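Beta-1,4-mannanase from Cellulomonas fimi is an endo-acting glycoside hydrolase of family 26 that probably cleaves internal beta-1,4-mannosidic linkages in mannan, its catalytic domain being one part of a larger modular protein. Local coordinates of one contact, PDB 2BVY (chain A, 2.25 Å), residues F170-E175 and E195-T200, beside the matching contact of the related glycosyl hydrolase family 26 from Bacteroides ovatus, PDB 4ZXO (chain B, 1.50 Å), residues F161-E166 and T186-T191. Both blocks share one frame: the second was fitted to the first on N, CA, C and O of the twelve residues, RMSD 0.51 Å. Numbering follows each deposited sequence.

Structure 1 (2BVY). With CAC (cacodylate ion), chain C.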
loop_
_atom_site.group_PDB
_atom_site.type_symbol
_atom_site.label_atom_id
_atom_site.label_comp_id
_atom_site.label_asym_id
_atom_site.label_seq_id
_atom_site.Cartn_x
_atom_site.Cartn_y
_atom_site.Cartn_z
ATOM N N PHE A 170 1.067 -4.613 3.082
ATOM C CA PHE A 170 0.750 -4.600 1.662
ATOM C C PHE A 170 0.299 -3.192 1.283
ATOM O O PHE A 170 -0.650 -2.670 1.865
ATOM C CB PHE A 170 -0.345 -5.641 1.384
ATOM C CG PHE A 170 -0.706 -5.776 -0.068
ATOM C CD1 PHE A 170 0.279 -6.014 -1.026
ATOM C CD2 PHE A 170 -2.034 -5.661 -0.478
ATOM C CE1 PHE A 170 -0.049 -6.135 -2.374
ATOM C CE2 PHE A 170 -2.380 -5.780 -1.830
ATOM C CZ PHE A 170 -1.383 -6.017 -2.781
ATOM N N ARG A 171 0.992 -2.587 0.314
ATOM C CA ARG A 171 0.706 -1.219 -0.132
ATOM C C ARG A 171 0.411 -1.146 -1.627
ATOM O O ARG A 171 1.272 -0.749 -2.416
ATOM C CB ARG A 171 1.909 -0.327 0.197
ATOM C CG ARG A 171 1.755 1.152 -0.137
ATOM C CD ARG A 171 2.962 1.940 0.406
ATOM N NE ARG A 171 4.214 1.508 -0.206
ATOM C CZ ARG A 171 4.822 2.149 -1.197
ATOM N NH1 ARG A 171 4.301 3.261 -1.688
ATOM N NH2 ARG A 171 5.944 1.663 -1.714
ATOM N N PRO A 172 -0.826 -1.489 -2.033
ATOM C CA PRO A 172 -1.253 -1.477 -3.443
ATOM C C PRO A 172 -1.780 -0.134 -3.951
ATOM O O PRO A 172 -2.212 0.712 -3.163
ATOM C CB PRO A 172 -2.350 -2.526 -3.460
ATOM C CG PRO A 172 -3.060 -2.211 -2.160
ATOM C CD PRO A 172 -1.928 -1.945 -1.163
ATOM N N TRP A 173 -1.742 0.044 -5.271
ATOM C CA TRP A 173 -2.260 1.250 -5.923
ATOM C C TRP A 173 -1.746 2.565 -5.329
ATOM O O TRP A 173 -2.515 3.505 -5.120
ATOM C CB TRP A 173 -3.797 1.225 -5.855
ATOM C CG TRP A 173 -4.360 -0.141 -6.117
ATOM C CD1 TRP A 173 -5.103 -0.904 -5.263
ATOM C CD2 TRP A 173 -4.173 -0.929 -7.302
ATOM N NE1 TRP A 173 -5.387 -2.120 -5.843
ATOM C CE2 TRP A 173 -4.828 -2.160 -7.092
ATOM C CE3 TRP A 173 -3.509 -0.711 -8.519
ATOM C CZ2 TRP A 173 -4.843 -3.180 -8.057
ATOM C CZ3 TRP A 173 -3.520 -1.726 -9.481
ATOM C CH2 TRP A 173 -4.186 -2.945 -9.238
ATOM N N HIS A 174 -0.443 2.641 -5.087
ATOM C CA HIS A 174 0.148 3.832 -4.499
ATOM C C HIS A 174 0.292 4.989 -5.487
ATOM O O HIS A 174 0.180 4.814 -6.707
ATOM C CB HIS A 174 1.520 3.484 -3.928
ATOM C CG HIS A 174 2.514 3.082 -4.970
ATOM N ND1 HIS A 174 2.278 2.060 -5.866
ATOM C CD2 HIS A 174 3.747 3.559 -5.258
ATOM C CE1 HIS A 174 3.326 1.925 -6.659
ATOM N NE2 HIS A 174 4.231 2.822 -6.311
ATOM N N GLU A 175 0.541 6.174 -4.936
ATOM C CA GLU A 175 0.742 7.390 -5.728
ATOM C C GLU A 175 -0.325 7.628 -6.791
ATOM O O GLU A 175 -0.030 8.089 -7.896
ATOM C CB GLU A 175 2.132 7.350 -6.378
ATOM C CG GLU A 175 3.267 7.494 -5.369
ATOM C CD GLU A 175 4.629 7.201 -5.959
ATOM O OE1 GLU A 175 4.838 7.494 -7.157
ATOM O OE2 GLU A 175 5.495 6.682 -5.220
ATOM N N GLU A 195 -13.118 2.145 -5.101
ATOM C CA GLU A 195 -13.680 0.816 -5.275
ATOM C C GLU A 195 -12.585 -0.176 -5.636
ATOM O O GLU A 195 -12.617 -1.332 -5.200
ATOM C CB GLU A 195 -14.798 0.825 -6.321
ATOM C CG GLU A 195 -16.056 1.606 -5.877
ATOM C CD GLU A 195 -16.511 1.287 -4.447
ATOM O OE1 GLU A 195 -16.481 0.104 -4.055
ATOM O OE2 GLU A 195 -16.916 2.216 -3.714
ATOM N N LEU A 196 -11.602 0.266 -6.415
ATOM C CA LEU A 196 -10.496 -0.625 -6.769
ATOM C C LEU A 196 -9.762 -1.046 -5.495
ATOM O O LEU A 196 -9.521 -2.232 -5.261
ATOM C CB LEU A 196 -9.511 0.071 -7.708
ATOM C CG LEU A 196 -8.246 -0.713 -8.072
ATOM C CD1 LEU A 196 -8.626 -2.068 -8.659
ATOM C CD2 LEU A 196 -7.414 0.091 -9.072
ATOM N N TYR A 197 -9.415 -0.067 -4.665
ATOM C CA TYR A 197 -8.703 -0.368 -3.425
ATOM C C TYR A 197 -9.578 -1.221 -2.496
ATOM O O TYR A 197 -9.121 -2.231 -1.958
ATOM C CB TYR A 197 -8.265 0.937 -2.738
ATOM C CG TYR A 197 -7.257 0.739 -1.624
ATOM C CD1 TYR A 197 -7.661 0.303 -0.361
ATOM C CD2 TYR A 197 -5.892 0.939 -1.850
ATOM C CE1 TYR A 197 -6.738 0.067 0.649
ATOM C CE2 TYR A 197 -4.955 0.701 -0.847
ATOM C CZ TYR A 197 -5.388 0.264 0.401
ATOM O OH TYR A 197 -4.476 0.017 1.399
ATOM N N ARG A 198 -10.841 -0.834 -2.325
ATOM C CA ARG A 198 -11.748 -1.598 -1.469
ATOM C C ARG A 198 -11.903 -3.048 -1.947
ATOM O O ARG A 198 -11.857 -3.983 -1.147
ATOM C CB ARG A 198 -13.118 -0.914 -1.402
ATOM C CG ARG A 198 -13.100 0.397 -0.637
ATOM C CD ARG A 198 -14.359 1.218 -0.891
ATOM N NE ARG A 198 -14.306 2.499 -0.195
ATOM C CZ ARG A 198 -15.114 3.531 -0.444
ATOM N NH1 ARG A 198 -16.049 3.446 -1.384
ATOM N NH2 ARG A 198 -14.992 4.651 0.258
ATOM N N PHE A 199 -12.078 -3.238 -3.251
ATOM C CA PHE A 199 -12.223 -4.585 -3.788
ATOM C C PHE A 199 -10.975 -5.410 -3.499
ATOM O O PHE A 199 -11.058 -6.598 -3.181
ATOM C CB PHE A 199 -12.444 -4.561 -5.303
ATOM C CG PHE A 199 -12.283 -5.907 -5.942
ATOM C CD1 PHE A 199 -13.272 -6.882 -5.798
ATOM C CD2 PHE A 199 -11.116 -6.228 -6.628
ATOM C CE1 PHE A 199 -13.099 -8.157 -6.324
ATOM C CE2 PHE A 199 -10.930 -7.500 -7.158
ATOM C CZ PHE A 199 -11.924 -8.469 -7.007
ATOM N N THR A 200 -9.813 -4.775 -3.630
ATOM C CA THR A 200 -8.554 -5.457 -3.380
ATOM C C THR A 200 -8.484 -5.954 -1.932
ATOM O O THR A 200 -8.067 -7.079 -1.676
ATOM C CB THR A 200 -7.356 -4.529 -3.659
ATOM O OG1 THR A 200 -7.432 -4.042 -5.006
ATOM C CG2 THR A 200 -6.049 -5.281 -3.473
HETATM AS AS CAC C . 8.140 4.448 -7.224
HETATM O O1 CAC C . 7.764 6.050 -6.909
HETATM O O2 CAC C . 7.210 3.528 -6.268
HETATM C C1 CAC C . 7.743 3.999 -9.019
HETATM C C2 CAC C . 9.939 4.085 -6.757
#
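Thr200 OG1 is gripped twice: it accepts a hydrogen bond from Trp173 NE1 at 2.9 Å, close to the indole plane and nearly straight (160°), and donates one to Leu196 O at 2.8 Å. With OG1 anti to its carbonyl carbon (chi1 -56°), the hydroxyl folds back onto the helix, while CG2 reaches Phe170 CE2 at 4.1 Å. Leu196 lays CD2 over a Trp173 face, a CH-pi contact 3.9 Å from the six-membered ring centroid. Tyr197 CD2 meets Trp173 CD1 at 4.0 Å, its CE2 touches Pro172 CG at 3.7 Å, and its OH is hydrogen-bonded to Ala216 O. Glu195 OE2 forms a salt bridge with Arg198 NH1. This buried contact packs strand 168-171 of the TIM barrel, with the loop leading to Glu175, the predicted proton donor, against helix 190-207.

Structure 2 (4ZXO).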
loop_
_atom_site.group_PDB
_atom_site.type_symbol
_atom_site.label_atom_id
_atom_site.label_comp_id
_atom_site.label_asym_id
_atom_site.label_seq_id
_atom_site.Cartn_x
_atom_site.Cartn_y
_atom_site.Cartn_z
ATOM N N PHE B 161 1.069 -4.313 3.028
ATOM C CA PHE B 161 0.849 -4.388 1.582
ATOM C C PHE B 161 0.404 -2.986 1.114
ATOM O O PHE B 161 -0.482 -2.358 1.747
ATOM C CB PHE B 161 -0.209 -5.433 1.289
ATOM C CG PHE B 161 -0.548 -5.612 -0.171
ATOM C CD1 PHE B 161 0.454 -5.756 -1.130
ATOM C CD2 PHE B 161 -1.892 -5.715 -0.569
ATOM C CE1 PHE B 161 0.126 -5.921 -2.496
ATOM C CE2 PHE B 161 -2.218 -5.936 -1.934
ATOM C CZ PHE B 161 -1.212 -6.048 -2.882
ATOM N N ARG B 162 1.062 -2.480 0.078
ATOM C CA ARG B 162 0.926 -1.072 -0.334
ATOM C C ARG B 162 0.608 -0.989 -1.805
ATOM O O ARG B 162 1.449 -0.519 -2.600
ATOM C CB ARG B 162 2.266 -0.349 -0.005
ATOM C CG ARG B 162 2.232 1.125 -0.159
ATOM C CD ARG B 162 3.551 1.725 0.322
ATOM N NE ARG B 162 4.688 1.291 -0.475
ATOM C CZ ARG B 162 5.188 1.987 -1.522
ATOM N NH1 ARG B 162 4.568 3.099 -1.964
ATOM N NH2 ARG B 162 6.257 1.528 -2.188
ATOM N N PRO B 163 -0.575 -1.431 -2.218
ATOM C CA PRO B 163 -0.930 -1.407 -3.636
ATOM C C PRO B 163 -1.413 0.009 -4.029
ATOM O O PRO B 163 -1.662 0.834 -3.144
ATOM C CB PRO B 163 -2.097 -2.411 -3.713
ATOM C CG PRO B 163 -2.795 -2.197 -2.373
ATOM C CD PRO B 163 -1.619 -2.092 -1.403
ATOM N N TRP B 164 -1.576 0.260 -5.320
ATOM C CA TRP B 164 -2.286 1.473 -5.789
ATOM C C TRP B 164 -1.613 2.741 -5.287
ATOM O O TRP B 164 -2.259 3.733 -4.914
ATOM C CB TRP B 164 -3.764 1.475 -5.336
ATOM C CG TRP B 164 -4.474 0.145 -5.552
ATOM C CD1 TRP B 164 -5.122 -0.609 -4.596
ATOM C CD2 TRP B 164 -4.545 -0.612 -6.777
ATOM N NE1 TRP B 164 -5.596 -1.773 -5.151
ATOM C CE2 TRP B 164 -5.255 -1.809 -6.480
ATOM C CE3 TRP B 164 -4.047 -0.409 -8.087
ATOM C CZ2 TRP B 164 -5.532 -2.770 -7.453
ATOM C CZ3 TRP B 164 -4.319 -1.378 -9.049
ATOM C CH2 TRP B 164 -5.028 -2.546 -8.713
ATOM N N HIS B 165 -0.293 2.715 -5.275
ATOM C CA HIS B 165 0.476 3.825 -4.700
ATOM C C HIS B 165 0.591 5.038 -5.654
ATOM O O HIS B 165 0.336 4.955 -6.855
ATOM C CB HIS B 165 1.862 3.293 -4.264
ATOM C CG HIS B 165 2.751 2.864 -5.383
ATOM N ND1 HIS B 165 2.429 1.850 -6.269
ATOM C CD2 HIS B 165 4.020 3.252 -5.688
ATOM C CE1 HIS B 165 3.445 1.682 -7.104
ATOM N NE2 HIS B 165 4.428 2.509 -6.757
ATOM N N GLU B 166 0.983 6.162 -5.092
ATOM C CA GLU B 166 1.308 7.354 -5.891
ATOM C C GLU B 166 0.109 7.731 -6.705
ATOM O O GLU B 166 0.208 8.177 -7.873
ATOM C CB GLU B 166 2.567 7.138 -6.759
ATOM C CG GLU B 166 3.782 7.069 -5.835
ATOM C CD GLU B 166 5.079 6.677 -6.450
ATOM O OE1 GLU B 166 5.194 6.706 -7.673
ATOM O OE2 GLU B 166 6.033 6.356 -5.669
ATOM N N THR B 186 -13.031 2.241 -5.124
ATOM C CA THR B 186 -13.542 0.895 -5.405
ATOM C C THR B 186 -12.408 -0.100 -5.649
ATOM O O THR B 186 -12.534 -1.262 -5.241
ATOM C CB THR B 186 -14.486 0.915 -6.605
ATOM O OG1 THR B 186 -15.546 1.821 -6.304
ATOM C CG2 THR B 186 -15.078 -0.475 -6.881
ATOM N N LEU B 187 -11.296 0.340 -6.247
ATOM C CA LEU B 187 -10.129 -0.562 -6.367
ATOM C C LEU B 187 -9.714 -1.078 -5.010
ATOM O O LEU B 187 -9.444 -2.247 -4.826
ATOM C CB LEU B 187 -8.905 0.117 -6.960
ATOM C CG LEU B 187 -8.892 0.308 -8.465
ATOM C CD1 LEU B 187 -7.648 1.084 -8.849
ATOM C CD2 LEU B 187 -9.000 -1.040 -9.155
ATOM N N TRP B 188 -9.633 -0.166 -4.062
ATOM C CA TRP B 188 -9.281 -0.535 -2.719
ATOM C C TRP B 188 -10.306 -1.447 -2.087
ATOM O O TRP B 188 -9.921 -2.445 -1.456
ATOM C CB TRP B 188 -9.137 0.701 -1.865
ATOM C CG TRP B 188 -7.759 1.342 -1.956
ATOM C CD1 TRP B 188 -7.403 2.469 -2.644
ATOM C CD2 TRP B 188 -6.572 0.871 -1.309
ATOM N NE1 TRP B 188 -6.068 2.739 -2.452
ATOM C CE2 TRP B 188 -5.540 1.791 -1.613
ATOM C CE3 TRP B 188 -6.283 -0.229 -0.477
ATOM C CZ2 TRP B 188 -4.235 1.633 -1.148
ATOM C CZ3 TRP B 188 -4.968 -0.370 0.013
ATOM C CH2 TRP B 188 -3.970 0.555 -0.319
ATOM N N ARG B 189 -11.592 -1.160 -2.261
ATOM C CA ARG B 189 -12.592 -2.045 -1.705
ATOM C C ARG B 189 -12.559 -3.445 -2.310
ATOM O O ARG B 189 -12.660 -4.448 -1.569
ATOM C CB ARG B 189 -13.963 -1.415 -1.869
ATOM C CG ARG B 189 -14.126 -0.209 -0.918
ATOM C CD ARG B 189 -15.582 0.097 -0.640
ATOM N NE ARG B 189 -16.274 0.317 -1.892
ATOM C CZ ARG B 189 -16.378 1.491 -2.537
ATOM N NH1 ARG B 189 -17.045 1.497 -3.687
ATOM N NH2 ARG B 189 -15.877 2.635 -2.020
ATOM N N MET B 190 -12.391 -3.540 -3.629
ATOM C CA MET B 190 -12.208 -4.865 -4.276
ATOM C C MET B 190 -11.007 -5.603 -3.736
ATOM O O MET B 190 -11.050 -6.793 -3.477
ATOM C CB MET B 190 -12.031 -4.729 -5.797
ATOM C CG MET B 190 -13.272 -4.336 -6.515
ATOM S SD MET B 190 -12.915 -3.705 -8.187
ATOM C CE MET B 190 -12.050 -5.076 -8.930
ATOM N N THR B 191 -9.897 -4.882 -3.565
ATOM C CA THR B 191 -8.693 -5.525 -3.028
ATOM C C THR B 191 -8.937 -6.052 -1.621
ATOM O O THR B 191 -8.645 -7.209 -1.310
ATOM C CB THR B 191 -7.554 -4.520 -3.015
ATOM O OG1 THR B 191 -7.340 -4.003 -4.351
ATOM C CG2 THR B 191 -6.232 -5.140 -2.459
#
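Thr191 OG1 is gripped twice: it accepts a hydrogen bond from Trp164 NE1 at 2.9 Å, close to the indole plane and nearly straight (160°), and donates one to Leu187 O at 2.8 Å. With OG1 anti to its carbonyl carbon (chi1 -57°), the hydroxyl folds back onto the helix, while CG2 reaches Phe161 CE2 at 4.1 Å. Leu187 lays CD1 over a Trp164 face, a CH-pi contact 4.1 Å from the six-membered ring centroid. Trp188 CD2 meets Trp164 CD1 at 3.9 Å, its CH2 touches Pro163 CG at 3.6 Å, and its NE1 is hydrogen-bonded to the OH of Tyr184, one turn earlier. Thr186 OG1 is hydrogen-bonded to Glu182 O in its own helix. Through Trp164 the loop beyond the strand thus meets Thr191, Leu187 and Trp188 at once, its indole N-H satisfied by the Thr191 hydroxyl.

Structure 1 against structure 2
Both structures keep the hydrogen bond from NE1 of Trp173(A) or Trp164(B) to OG1 of Thr200(A) or Thr191(B), and that hydroxyl's bond to O of Leu196(A) or Leu187(B); Phe170(A) and Phe161(B) hold their place. The main change is Tyr197(A) against Trp188(B). At this one position the CA atoms stand 0.9 Å and the CB atoms 1.3 Å apart after superposition; the other comparable CA atoms coincide. The larger indole nevertheless occupies much of the phenol's place: CZ of Tyr197(A) and CZ3 of Trp188(B) lie 0.9 Å apart. Both side chains still touch Pro172(A) and Trp173(A) or Pro163(B) and Trp164(B). The OH of Tyr197(A), hydrogen-bonded to Ala216(A) O, has no counterpart, nor has NE1 of Trp188(B), hydrogen-bonded to Tyr184(B) OH. Farther from the strand, Glu195(A) carries a carboxylate that Thr186(B) lacks, although CG of Glu195(A) and OG1 of Thr186(B) fall 0.7 Å apart. At Phe199(A) and Met190(B) the CB atoms coincide, but chi1 of 167° against -71° sends ring and thioether different ways.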